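Local coordinates for protein CymD (Pseudomonas putida, PDB 6Z34) that probably carries monoaromatic hydrocarbons across the outer membrane by lateral diffusion, as a channel of the FadL family, at residues V136-F141 / F242-G247; P190-L193 / E197-A200; G213-W218 / G269-H274; E313-Q318 / T324-L329. One frame throughout, in Å; residues are numbered along the deposited sequence.

The four contacts are spread along a FadL-type beta barrel, from interaction 1, whose centre is about 10 Å from the centre of the chain, to interaction 2, whose centre is about 37 Å from it. Interactions 1 and 3 have centres about 17 Å apart and are joined by a probable hydrogen bond between Val246 O and Ser217 OG (2.6 Å). Interaction 3 in turn meets interaction 4, centres about 11 Å apart, because strands 265-273 and 313-318 pair: Glu270 O lies 2.9 Å from Lys317 N. Interaction 2 touches none of the others; its nearest atoms to interaction 4 are about 6 Å away. It shares strand 198-229 with interaction 3.

Interaction 1 (V136-F141 / F242-G247); sequences VLRIPF and FKTHVG
Arg138 and Thr244 meet through one side-chain hydrogen bond, and they account for nearly all of the 77 Å² buried here, in almost equal halves. Arg138 NH2 donates to Thr244 OG1 at 2.9 Å with an N-H...O angle of 156°. The hydroxyl oxygen sits at the edge of the guanidinium, only 14° out of its plane, which is where the N-H groups point. The two side chains reach for each other from opposite directions across a wide gap, 10.2 Å between Arg138 CA and Thr244 CA; the arginine covers most of it, its chain bent at chi3 (64°), which swings the guanidinium toward the threonine. The threonine methyl CG2 comes no nearer than 4.0 Å to Arg138 NH2, so the contact is essentially polar.

Strand 131-146 shows the alternation of a beta-barrel wall: Val136, Arg138 and Pro140 are buried, while Leu137 and Ile139 between them are partly exposed, an arrangement expected when one face looks into the barrel and the other outward. Thr244 lies in an irregular part of the broken strand 234-259, so the bond ties a regular wall strand to a segment that is not its neighbour in the sheet.

An ionic partner lies next to it. Arg138 NH2 also forms a salt bridge with Asp158 on the adjoining strand 151-171; one nitrogen thus serves both a carboxylate and a hydroxyl, and the buried charge is probably balanced by the aspartate. A leucine at Arg138 would probably leave the Asp158 carboxylate without this cation and Thr244 OG1 without this donor. Around the pair, Met31 lies against Arg138, and Val160 and Met278 against Thr244.

Interaction 2 (P190-L193 / E197-A200); sequences PALL and ELSA
Leu192 and Leu198 make a small apolar contact at the surface, between the short helix 188-193 and the long strand 198-229. The chain needs just three residues to pass from one segment to the other, and the site lies about 37 Å from the centre of the chain, measured from the centre of the contact. The buried surface is 121 Å², more than half of it on Leu198.

The evidence for packing rests on one methyl group. Leu198 CD2 comes to 3.5 Å from Leu192 CD2, tighter than ordinary van der Waals contact, and to 3.8 Å from Leu192 CG. The two side chains cross at about a right angle, meeting by their branches rather than running alongside. In Leu198 CG stands anti to the backbone N (chi1 167°), which carries the branched end out toward the helix. Its CD2 also reaches backbone, 3.4 Å from Leu192 O, so the methyl is set against both the carbonyl and the side chain of one residue. Leu193 adds a looser touch, its CA 4.5 Å from Leu198 CD2. The closest alpha carbons, those of Leu193 and Leu198, are 6.9 Å apart.

Ser194 OG hydrogen-bonds with Pro190 O and Ala191 O, holding this serine to the helix, and Leu192 also leans on Ala257 of strand 234-259.

Just beyond Leu198, Ser199 and Ala200 both face Val258, a classic beta bulge; the whole is a helix-to-strand connection far from the chain centre, consistent with the long extracellular loops of FadL-type barrels.

Interaction 3 (G213-W218 / G269-H274); sequences GGVDSW and GELKLH
Strand 214-218 and strand 269-273 come together with a CA-CA distance of 7.1 Å at their nearest point, Val215 to Lys272, too wide for a shared ladder. The backbones are bound separately to strand 234-259: Gly214 pairs with Asn252 and Asp216 with Ser250, while Gly269 pairs with Ala253.

Side chains fill the gap, and one residue does the work on its side. Val215 points toward the other segment, its two methyls parted between two leucines. CG1 is anti to the carbonyl carbon (chi1 -65°), which directs it to Leu271: it lies 4.0 Å from Leu271 CD2 and just 3.4 Å from Leu271 O, so the methyl rests on backbone as well as side chain. CG2 turns instead to Leu273, 4.2 Å from its CG, and these two side chains cross at about a right angle. All three residues are buried, yet the shared surface is modest at 134 Å². Such packing between strands that share a partner but not a ladder probably belongs to the beta-rich extension of this FadL-type barrel.

Leu249 of strand 234-259 and Val164 of strand 151-171 touch Val215; Leu271 rests also on Leu203 and Ala205 of strand 198-229, and strand 313-318 sends Val314 against both leucines.

Interaction 4 (E313-Q318 / T324-L329); sequences EVNFKQ and TINLKL
Phe316 holds CG anti to the backbone N (chi1 161°), which lays its ring beside Ile325, whose CG2 occupies the position between backbone N and carbonyl carbon; Phe316 CD2 and Ile325 CG2 close to 3.5 Å, an oblique approach. The segments are the two arms of an antiparallel beta hairpin, with axes 4.6 Å apart. Phe316 and Ile325 form a hydrogen-bonded pair: Phe316 N donates to Ile325 O (3.0 Å, N-H...O 174°) and Ile325 N returns to Phe316 O at 2.9 Å.

Val314 and Leu327 share the face of Phe316 and Ile325, which strand 265-273 and helix 188-193 help to pack through Leu271 and Leu188. Val314 CB lies 4.1 Å from Leu327 CB.

On the opposite face Asn315 and Asn326 meet as a non-hydrogen-bonded pair. Their side chains cross with amide planes 73° apart and Asn315 CG 4.1 Å from Asn326 CG. Were Asn315 replaced by alanine, the Asn326 amide would probably lose its facing group and be freer to turn. Farther along, Lys317 CB packs on Thr324 CG2 at 3.6 Å. Glu313 looks outside the hairpin, its OE1 hydrogen-bonded to His274 ND1. Beside the Ile325 bond, Thr324 CA makes a CA-H...O contact of 3.1 Å with Phe316 O.

Interaction 1 (V136-F141 / F242-G247)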
loop_
_atom_site.group_PDB
_atom_site.type_symbol
_atom_site.label_atom_id
_atom_site.label_comp_id
_atom_site.label_asym_id
_atom_site.label_seq_id
_atom_site.Cartn_x
_atom_site.Cartn_y
_atom_site.Cartn_z
ATOM N N VAL A 136 3.860 -5.025 -2.748
ATOM C CA VAL A 136 4.846 -3.982 -2.481
ATOM C C VAL A 136 5.502 -4.266 -1.134
ATOM O O VAL A 136 4.824 -4.330 -0.099
ATOM C CB VAL A 136 4.229 -2.573 -2.501
ATOM C CG1 VAL A 136 5.300 -1.501 -2.188
ATOM C CG2 VAL A 136 3.548 -2.304 -3.857
ATOM N N LEU A 137 6.811 -4.464 -1.154
ATOM C CA LEU A 137 7.610 -4.611 0.048
ATOM C C LEU A 137 8.433 -3.340 0.203
ATOM O O LEU A 137 9.263 -3.032 -0.662
ATOM C CB LEU A 137 8.520 -5.836 -0.045
ATOM C CG LEU A 137 9.438 -5.986 1.172
ATOM C CD1 LEU A 137 8.638 -6.368 2.415
ATOM C CD2 LEU A 137 10.532 -6.994 0.887
ATOM N N ARG A 138 8.209 -2.607 1.291
ATOM C CA ARG A 138 8.931 -1.366 1.549
ATOM C C ARG A 138 9.900 -1.577 2.706
ATOM O O ARG A 138 9.531 -2.109 3.765
ATOM C CB ARG A 138 7.954 -0.209 1.810
ATOM C CG ARG A 138 6.811 -0.199 0.791
ATOM C CD ARG A 138 5.911 1.058 0.853
ATOM N NE ARG A 138 6.673 2.243 0.506
ATOM C CZ ARG A 138 6.405 3.068 -0.498
ATOM N NH1 ARG A 138 5.339 2.865 -1.286
ATOM N NH2 ARG A 138 7.219 4.111 -0.700
ATOM N N ILE A 139 11.156 -1.223 2.475
ATOM C CA ILE A 139 12.202 -1.445 3.460
ATOM C C ILE A 139 12.735 -0.080 3.863
ATOM O O ILE A 139 13.649 0.434 3.205
ATOM C CB ILE A 139 13.324 -2.342 2.912
ATOM C CG1 ILE A 139 12.752 -3.672 2.413
ATOM C CG2 ILE A 139 14.412 -2.551 3.984
ATOM C CD1 ILE A 139 13.795 -4.572 1.728
ATOM N N PRO A 140 12.189 0.537 4.913
ATOM C CA PRO A 140 12.620 1.885 5.298
ATOM C C PRO A 140 13.933 1.889 6.047
ATOM O O PRO A 140 14.258 0.962 6.792
ATOM C CB PRO A 140 11.492 2.366 6.215
ATOM C CG PRO A 140 11.001 1.095 6.844
ATOM C CD PRO A 140 11.052 0.071 5.728
ATOM N N PHE A 141 14.699 2.950 5.815
ATOM C CA PHE A 141 15.826 3.325 6.666
ATOM C C PHE A 141 15.455 4.682 7.232
ATOM O O PHE A 141 15.286 5.646 6.478
ATOM C CB PHE A 141 17.142 3.352 5.891
ATOM C CG PHE A 141 17.419 2.067 5.149
ATOM C CD1 PHE A 141 16.806 1.807 3.926
ATOM C CD2 PHE A 141 18.262 1.104 5.683
ATOM C CE1 PHE A 141 17.039 0.627 3.246
ATOM C CE2 PHE A 141 18.500 -0.078 5.006
ATOM C CZ PHE A 141 17.878 -0.319 3.782
ATOM N N PHE A 242 6.998 10.888 -0.408
ATOM C CA PHE A 242 7.506 11.152 -1.746
ATOM C C PHE A 242 6.874 10.210 -2.762
ATOM O O PHE A 242 6.349 9.154 -2.413
ATOM C CB PHE A 242 9.021 10.978 -1.800
ATOM C CG PHE A 242 9.764 11.845 -0.843
ATOM C CD1 PHE A 242 9.321 13.119 -0.556
ATOM C CD2 PHE A 242 10.920 11.391 -0.241
ATOM C CE1 PHE A 242 10.018 13.924 0.323
ATOM C CE2 PHE A 242 11.625 12.197 0.643
ATOM C CZ PHE A 242 11.174 13.456 0.923
ATOM N N LYS A 243 6.934 10.608 -4.039
ATOM C CA LYS A 243 6.531 9.711 -5.111
ATOM C C LYS A 243 7.527 8.565 -5.222
ATOM O O LYS A 243 8.740 8.788 -5.295
ATOM C CB LYS A 243 6.432 10.455 -6.443
ATOM C CG LYS A 243 5.642 11.740 -6.381
ATOM C CD LYS A 243 5.281 12.232 -7.764
ATOM C CE LYS A 243 5.228 13.746 -7.800
ATOM N NZ LYS A 243 4.775 14.242 -9.128
ATOM N N THR A 244 7.021 7.338 -5.227
ATOM C CA THR A 244 7.898 6.175 -5.281
ATOM C C THR A 244 8.247 5.894 -6.735
ATOM O O THR A 244 7.357 5.615 -7.541
ATOM C CB THR A 244 7.226 4.956 -4.643
ATOM O OG1 THR A 244 6.752 5.282 -3.320
ATOM C CG2 THR A 244 8.201 3.798 -4.563
ATOM N N HIS A 245 9.527 5.980 -7.087
ATOM C CA HIS A 245 9.924 5.633 -8.443
ATOM C C HIS A 245 10.255 4.147 -8.501
ATOM O O HIS A 245 11.363 3.734 -8.150
ATOM C CB HIS A 245 11.095 6.466 -8.936
ATOM C CG HIS A 245 11.237 6.415 -10.427
ATOM N ND1 HIS A 245 10.244 5.901 -11.238
ATOM C CD2 HIS A 245 12.238 6.795 -11.254
ATOM C CE1 HIS A 245 10.626 5.975 -12.500
ATOM N NE2 HIS A 245 11.831 6.514 -12.538
ATOM N N VAL A 246 9.308 3.338 -8.994
ATOM C CA VAL A 246 9.544 1.892 -8.991
ATOM C C VAL A 246 10.397 1.438 -10.171
ATOM O O VAL A 246 11.087 0.419 -10.065
ATOM C CB VAL A 246 8.243 1.066 -8.965
ATOM C CG1 VAL A 246 7.230 1.644 -7.976
ATOM C CG2 VAL A 246 7.678 0.931 -10.318
ATOM N N GLY A 247 10.400 2.157 -11.281
ATOM C CA GLY A 247 11.200 1.738 -12.422
ATOM C C GLY A 247 10.638 0.515 -13.149
ATOM O O GLY A 247 9.641 -0.091 -12.755
#

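Interaction 2 (P190-L193 / E197-A200)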
loop_
_atom_site.group_PDB
_atom_site.type_symbol
_atom_site.label_atom_id
_atom_site.label_comp_id
_atom_site.label_asym_id
_atom_site.label_seq_id
_atom_site.Cartn_x
_atom_site.Cartn_y
_atom_site.Cartn_z
ATOM N N PRO A 190 -0.118 -8.399 -36.913
ATOM C CA PRO A 190 -0.703 -8.999 -38.130
ATOM C C PRO A 190 -0.775 -10.516 -38.082
ATOM O O PRO A 190 -1.755 -11.098 -38.565
ATOM C CB PRO A 190 0.228 -8.504 -39.248
ATOM C CG PRO A 190 1.530 -8.258 -38.563
ATOM C CD PRO A 190 1.174 -7.743 -37.200
ATOM N N ALA A 191 0.238 -11.175 -37.510
ATOM C CA ALA A 191 0.192 -12.626 -37.371
ATOM C C ALA A 191 -0.949 -13.062 -36.462
ATOM O O ALA A 191 -1.520 -14.143 -36.653
ATOM C CB ALA A 191 1.529 -13.146 -36.841
ATOM N N LEU A 192 -1.312 -12.225 -35.486
ATOM C CA LEU A 192 -2.402 -12.567 -34.581
ATOM C C LEU A 192 -3.767 -12.325 -35.218
ATOM O O LEU A 192 -4.661 -13.175 -35.121
ATOM C CB LEU A 192 -2.254 -11.783 -33.282
ATOM C CG LEU A 192 -3.283 -12.112 -32.214
ATOM C CD1 LEU A 192 -2.603 -12.655 -30.961
ATOM C CD2 LEU A 192 -4.044 -10.848 -31.913
ATOM N N LEU A 193 -3.946 -11.188 -35.892
ATOM C CA LEU A 193 -5.202 -10.950 -36.595
ATOM C C LEU A 193 -5.468 -11.990 -37.677
ATOM O O LEU A 193 -6.612 -12.110 -38.140
ATOM C CB LEU A 193 -5.210 -9.552 -37.214
ATOM C CG LEU A 193 -4.911 -8.363 -36.303
ATOM C CD1 LEU A 193 -5.126 -7.080 -37.076
ATOM C CD2 LEU A 193 -5.769 -8.391 -35.048
ATOM N N GLU A 197 -10.734 -17.212 -36.976
ATOM C CA GLU A 197 -11.812 -17.061 -35.998
ATOM C C GLU A 197 -11.316 -16.452 -34.688
ATOM O O GLU A 197 -11.864 -16.730 -33.616
ATOM C CB GLU A 197 -12.507 -18.404 -35.741
ATOM C CG GLU A 197 -13.933 -18.304 -35.217
ATOM C CD GLU A 197 -14.946 -17.956 -36.295
ATOM O OE1 GLU A 197 -16.041 -17.474 -35.937
ATOM O OE2 GLU A 197 -14.653 -18.156 -37.492
ATOM N N LEU A 198 -10.271 -15.627 -34.746
ATOM C CA LEU A 198 -9.664 -15.139 -33.509
ATOM C C LEU A 198 -10.700 -14.383 -32.686
ATOM O O LEU A 198 -11.402 -13.505 -33.198
ATOM C CB LEU A 198 -8.466 -14.231 -33.791
ATOM C CG LEU A 198 -8.047 -13.471 -32.522
ATOM C CD1 LEU A 198 -7.512 -14.476 -31.493
ATOM C CD2 LEU A 198 -7.045 -12.348 -32.782
ATOM N N SER A 199 -10.801 -14.739 -31.412
ATOM C CA SER A 199 -11.807 -14.191 -30.516
ATOM C C SER A 199 -11.242 -13.317 -29.403
ATOM O O SER A 199 -11.885 -12.343 -29.005
ATOM C CB SER A 199 -12.616 -15.335 -29.904
ATOM O OG SER A 199 -13.104 -14.952 -28.631
ATOM N N ALA A 200 -10.064 -13.629 -28.878
ATOM C CA ALA A 200 -9.494 -12.818 -27.810
ATOM C C ALA A 200 -8.026 -13.161 -27.645
ATOM O O ALA A 200 -7.599 -14.286 -27.916
ATOM C CB ALA A 200 -10.218 -13.030 -26.474
#

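Interaction 3 (G213-W218 / G269-H274)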
loop_
_atom_site.group_PDB
_atom_site.type_symbol
_atom_site.label_atom_id
_atom_site.label_comp_id
_atom_site.label_asym_id
_atom_site.label_seq_id
_atom_site.Cartn_x
_atom_site.Cartn_y
_atom_site.Cartn_z
ATOM N N GLY A 213 6.454 -16.470 -14.066
ATOM C CA GLY A 213 5.506 -15.509 -14.599
ATOM C C GLY A 213 5.244 -14.367 -13.633
ATOM O O GLY A 213 5.208 -14.539 -12.416
ATOM N N GLY A 214 5.055 -13.182 -14.192
ATOM C CA GLY A 214 4.979 -11.960 -13.420
ATOM C C GLY A 214 6.154 -11.043 -13.713
ATOM O O GLY A 214 7.070 -11.367 -14.474
ATOM N N VAL A 215 6.091 -9.848 -13.127
ATOM C CA VAL A 215 7.149 -8.863 -13.303
ATOM C C VAL A 215 7.407 -8.214 -11.956
ATOM O O VAL A 215 6.585 -8.279 -11.036
ATOM C CB VAL A 215 6.820 -7.797 -14.378
ATOM C CG1 VAL A 215 6.717 -8.445 -15.821
ATOM C CG2 VAL A 215 5.559 -7.038 -14.029
ATOM N N ASP A 216 8.576 -7.595 -11.848
ATOM C CA ASP A 216 9.040 -7.094 -10.569
ATOM C C ASP A 216 10.149 -6.096 -10.821
ATOM O O ASP A 216 10.751 -6.075 -11.899
ATOM C CB ASP A 216 9.565 -8.222 -9.699
ATOM C CG ASP A 216 10.956 -8.640 -10.104
ATOM O OD1 ASP A 216 11.093 -9.239 -11.186
ATOM O OD2 ASP A 216 11.915 -8.375 -9.354
ATOM N N SER A 217 10.468 -5.336 -9.771
ATOM C CA SER A 217 11.360 -4.194 -9.861
ATOM C C SER A 217 11.673 -3.682 -8.457
ATOM O O SER A 217 10.792 -3.662 -7.592
ATOM C CB SER A 217 10.698 -3.086 -10.680
ATOM O OG SER A 217 11.567 -2.004 -10.873
ATOM N N TRP A 218 12.927 -3.289 -8.250
ATOM C CA TRP A 218 13.365 -2.520 -7.107
ATOM C C TRP A 218 13.219 -1.044 -7.424
ATOM O O TRP A 218 13.386 -0.620 -8.566
ATOM C CB TRP A 218 14.821 -2.854 -6.761
ATOM C CG TRP A 218 14.924 -4.143 -6.011
ATOM C CD1 TRP A 218 15.247 -5.366 -6.517
ATOM C CD2 TRP A 218 14.634 -4.343 -4.626
ATOM N NE1 TRP A 218 15.193 -6.320 -5.524
ATOM C CE2 TRP A 218 14.828 -5.710 -4.349
ATOM C CE3 TRP A 218 14.250 -3.493 -3.586
ATOM C CZ2 TRP A 218 14.659 -6.247 -3.069
ATOM C CZ3 TRP A 218 14.070 -4.028 -2.319
ATOM C CH2 TRP A 218 14.274 -5.391 -2.071
ATOM N N GLY A 269 7.212 -15.516 -23.561
ATOM C CA GLY A 269 8.214 -14.496 -23.779
ATOM C C GLY A 269 8.358 -13.592 -22.574
ATOM O O GLY A 269 7.862 -13.881 -21.481
ATOM N N GLU A 270 9.060 -12.491 -22.807
ATOM C CA GLU A 270 9.359 -11.514 -21.778
ATOM C C GLU A 270 8.305 -10.414 -21.773
ATOM O O GLU A 270 7.772 -10.025 -22.815
ATOM C CB GLU A 270 10.755 -10.923 -21.995
ATOM C CG GLU A 270 10.832 -9.836 -23.073
ATOM C CD GLU A 270 11.852 -8.743 -22.755
ATOM O OE1 GLU A 270 13.069 -9.037 -22.781
ATOM O OE2 GLU A 270 11.435 -7.592 -22.490
ATOM N N LEU A 271 7.997 -9.925 -20.580
ATOM C CA LEU A 271 7.075 -8.815 -20.389
ATOM C C LEU A 271 7.771 -7.707 -19.613
ATOM O O LEU A 271 8.520 -7.972 -18.663
ATOM C CB LEU A 271 5.810 -9.250 -19.639
ATOM C CG LEU A 271 4.728 -8.178 -19.512
ATOM C CD1 LEU A 271 4.053 -7.940 -20.865
ATOM C CD2 LEU A 271 3.699 -8.551 -18.448
ATOM N N LYS A 272 7.508 -6.469 -20.012
ATOM C CA LYS A 272 8.043 -5.302 -19.335
ATOM C C LYS A 272 6.909 -4.315 -19.106
ATOM O O LYS A 272 6.180 -3.977 -20.044
ATOM C CB LYS A 272 9.169 -4.674 -20.163
ATOM C CG LYS A 272 9.581 -3.300 -19.707
ATOM C CD LYS A 272 10.185 -2.497 -20.847
ATOM C CE LYS A 272 10.358 -1.042 -20.463
ATOM N NZ LYS A 272 9.132 -0.267 -20.766
ATOM N N LEU A 273 6.722 -3.890 -17.857
ATOM C CA LEU A 273 5.859 -2.753 -17.562
ATOM C C LEU A 273 6.741 -1.526 -17.385
ATOM O O LEU A 273 7.856 -1.624 -16.864
ATOM C CB LEU A 273 5.016 -2.969 -16.308
ATOM C CG LEU A 273 3.941 -4.038 -16.425
ATOM C CD1 LEU A 273 2.839 -3.757 -15.433
ATOM C CD2 LEU A 273 3.406 -4.114 -17.851
ATOM N N HIS A 274 6.252 -0.368 -17.823
ATOM C CA HIS A 274 7.165 0.758 -17.940
ATOM C C HIS A 274 7.043 1.753 -16.791
ATOM O O HIS A 274 7.822 1.706 -15.829
ATOM C CB HIS A 274 6.944 1.473 -19.270
ATOM C CG HIS A 274 8.049 2.413 -19.638
ATOM N ND1 HIS A 274 8.309 2.782 -20.940
ATOM C CD2 HIS A 274 8.967 3.056 -18.876
ATOM C CE1 HIS A 274 9.336 3.614 -20.964
ATOM N NE2 HIS A 274 9.749 3.801 -19.724
#

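Interaction 4 (E313-Q318 / T324-L329)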
loop_
_atom_site.group_PDB
_atom_site.type_symbol
_atom_site.label_atom_id
_atom_site.label_comp_id
_atom_site.label_asym_id
_atom_site.label_seq_id
_atom_site.Cartn_x
_atom_site.Cartn_y
_atom_site.Cartn_z
ATOM N N GLU A 313 3.099 2.001 -20.299
ATOM C CA GLU A 313 3.329 1.096 -21.413
ATOM C C GLU A 313 3.432 -0.352 -20.955
ATOM O O GLU A 313 3.898 -0.652 -19.851
ATOM C CB GLU A 313 4.610 1.471 -22.159
ATOM C CG GLU A 313 4.536 2.757 -22.961
ATOM C CD GLU A 313 5.897 3.190 -23.503
ATOM O OE1 GLU A 313 6.792 2.327 -23.646
ATOM O OE2 GLU A 313 6.075 4.400 -23.774
ATOM N N VAL A 314 3.012 -1.256 -21.840
ATOM C CA VAL A 314 3.051 -2.697 -21.623
ATOM C C VAL A 314 3.611 -3.326 -22.889
ATOM O O VAL A 314 2.987 -3.233 -23.954
ATOM C CB VAL A 314 1.660 -3.274 -21.310
ATOM C CG1 VAL A 314 1.753 -4.779 -21.091
ATOM C CG2 VAL A 314 1.036 -2.559 -20.091
ATOM N N ASN A 315 4.792 -3.935 -22.785
ATOM C CA ASN A 315 5.467 -4.531 -23.931
ATOM C C ASN A 315 5.730 -6.007 -23.674
ATOM O O ASN A 315 6.240 -6.383 -22.613
ATOM C CB ASN A 315 6.787 -3.811 -24.248
ATOM C CG ASN A 315 6.626 -2.307 -24.326
ATOM O OD1 ASN A 315 5.515 -1.803 -24.497
ATOM N ND2 ASN A 315 7.734 -1.583 -24.233
ATOM N N PHE A 316 5.370 -6.838 -24.647
ATOM C CA PHE A 316 5.616 -8.271 -24.615
ATOM C C PHE A 316 6.456 -8.623 -25.833
ATOM O O PHE A 316 6.176 -8.154 -26.939
ATOM C CB PHE A 316 4.291 -9.050 -24.607
ATOM C CG PHE A 316 4.415 -10.499 -25.013
ATOM C CD1 PHE A 316 4.576 -11.495 -24.052
ATOM C CD2 PHE A 316 4.338 -10.871 -26.359
ATOM C CE1 PHE A 316 4.677 -12.834 -24.422
ATOM C CE2 PHE A 316 4.440 -12.203 -26.744
ATOM C CZ PHE A 316 4.611 -13.187 -25.783
ATOM N N LYS A 317 7.496 -9.426 -25.630
ATOM C CA LYS A 317 8.387 -9.823 -26.712
ATOM C C LYS A 317 8.484 -11.340 -26.699
ATOM O O LYS A 317 8.883 -11.931 -25.690
ATOM C CB LYS A 317 9.771 -9.164 -26.586
ATOM C CG LYS A 317 10.934 -10.065 -26.996
ATOM C CD LYS A 317 12.235 -9.291 -27.179
ATOM C CE LYS A 317 13.407 -10.243 -27.233
ATOM N NZ LYS A 317 13.550 -10.863 -25.882
ATOM N N GLN A 318 8.089 -11.961 -27.810
ATOM C CA GLN A 318 7.979 -13.413 -27.882
ATOM C C GLN A 318 9.369 -14.039 -27.943
ATOM O O GLN A 318 10.184 -13.684 -28.799
ATOM C CB GLN A 318 7.143 -13.796 -29.100
ATOM C CG GLN A 318 6.960 -15.274 -29.337
ATOM C CD GLN A 318 6.338 -15.544 -30.713
ATOM O OE1 GLN A 318 6.744 -14.951 -31.709
ATOM N NE2 GLN A 318 5.357 -16.435 -30.763
ATOM N N THR A 324 7.215 -8.684 -31.138
ATOM C CA THR A 324 6.686 -7.974 -29.987
ATOM C C THR A 324 5.258 -7.511 -30.230
ATOM O O THR A 324 4.777 -7.435 -31.363
ATOM C CB THR A 324 7.550 -6.757 -29.627
ATOM O OG1 THR A 324 7.425 -5.754 -30.646
ATOM C CG2 THR A 324 9.004 -7.168 -29.496
ATOM N N ILE A 325 4.586 -7.212 -29.127
ATOM C CA ILE A 325 3.297 -6.545 -29.132
ATOM C C ILE A 325 3.364 -5.465 -28.066
ATOM O O ILE A 325 3.782 -5.732 -26.936
ATOM C CB ILE A 325 2.132 -7.522 -28.877
ATOM C CG1 ILE A 325 0.802 -6.793 -28.974
ATOM C CG2 ILE A 325 2.273 -8.261 -27.552
ATOM C CD1 ILE A 325 0.338 -6.696 -30.378
ATOM N N ASN A 326 3.016 -4.240 -28.438
ATOM C CA ASN A 326 3.160 -3.096 -27.554
ATOM C C ASN A 326 1.794 -2.509 -27.252
ATOM O O ASN A 326 0.871 -2.585 -28.065
ATOM C CB ASN A 326 4.055 -2.034 -28.169
ATOM C CG ASN A 326 5.490 -2.485 -28.269
ATOM O OD1 ASN A 326 6.061 -3.002 -27.309
ATOM N ND2 ASN A 326 6.077 -2.315 -29.445
ATOM N N LEU A 327 1.673 -1.904 -26.086
ATOM C CA LEU A 327 0.352 -1.580 -25.583
ATOM C C LEU A 327 0.452 -0.446 -24.577
ATOM O O LEU A 327 1.231 -0.535 -23.622
ATOM C CB LEU A 327 -0.245 -2.829 -24.944
ATOM C CG LEU A 327 -1.722 -2.813 -24.627
ATOM C CD1 LEU A 327 -2.061 -1.765 -23.678
ATOM C CD2 LEU A 327 -2.482 -2.606 -25.921
ATOM N N LYS A 328 -0.321 0.616 -24.800
ATOM C CA LYS A 328 -0.485 1.691 -23.827
ATOM C C LYS A 328 -1.879 1.561 -23.200
ATOM O O LYS A 328 -2.830 1.117 -23.861
ATOM C CB LYS A 328 -0.307 3.064 -24.464
ATOM C CG LYS A 328 -1.643 3.682 -24.989
ATOM C CD LYS A 328 -1.541 4.824 -26.013
ATOM C CE LYS A 328 -2.497 5.964 -25.738
ATOM N NZ LYS A 328 -2.610 6.749 -27.008
ATOM N N LEU A 329 -1.989 1.921 -21.902
ATOM C CA LEU A 329 -3.270 2.022 -21.186
ATOM C C LEU A 329 -3.310 3.273 -20.317
ATOM O O LEU A 329 -3.570 3.190 -19.114
ATOM C CB LEU A 329 -3.499 0.816 -20.299
ATOM C CG LEU A 329 -3.726 -0.616 -20.701
ATOM C CD1 LEU A 329 -4.619 -0.722 -21.905
ATOM C CD2 LEU A 329 -2.383 -1.228 -20.928
#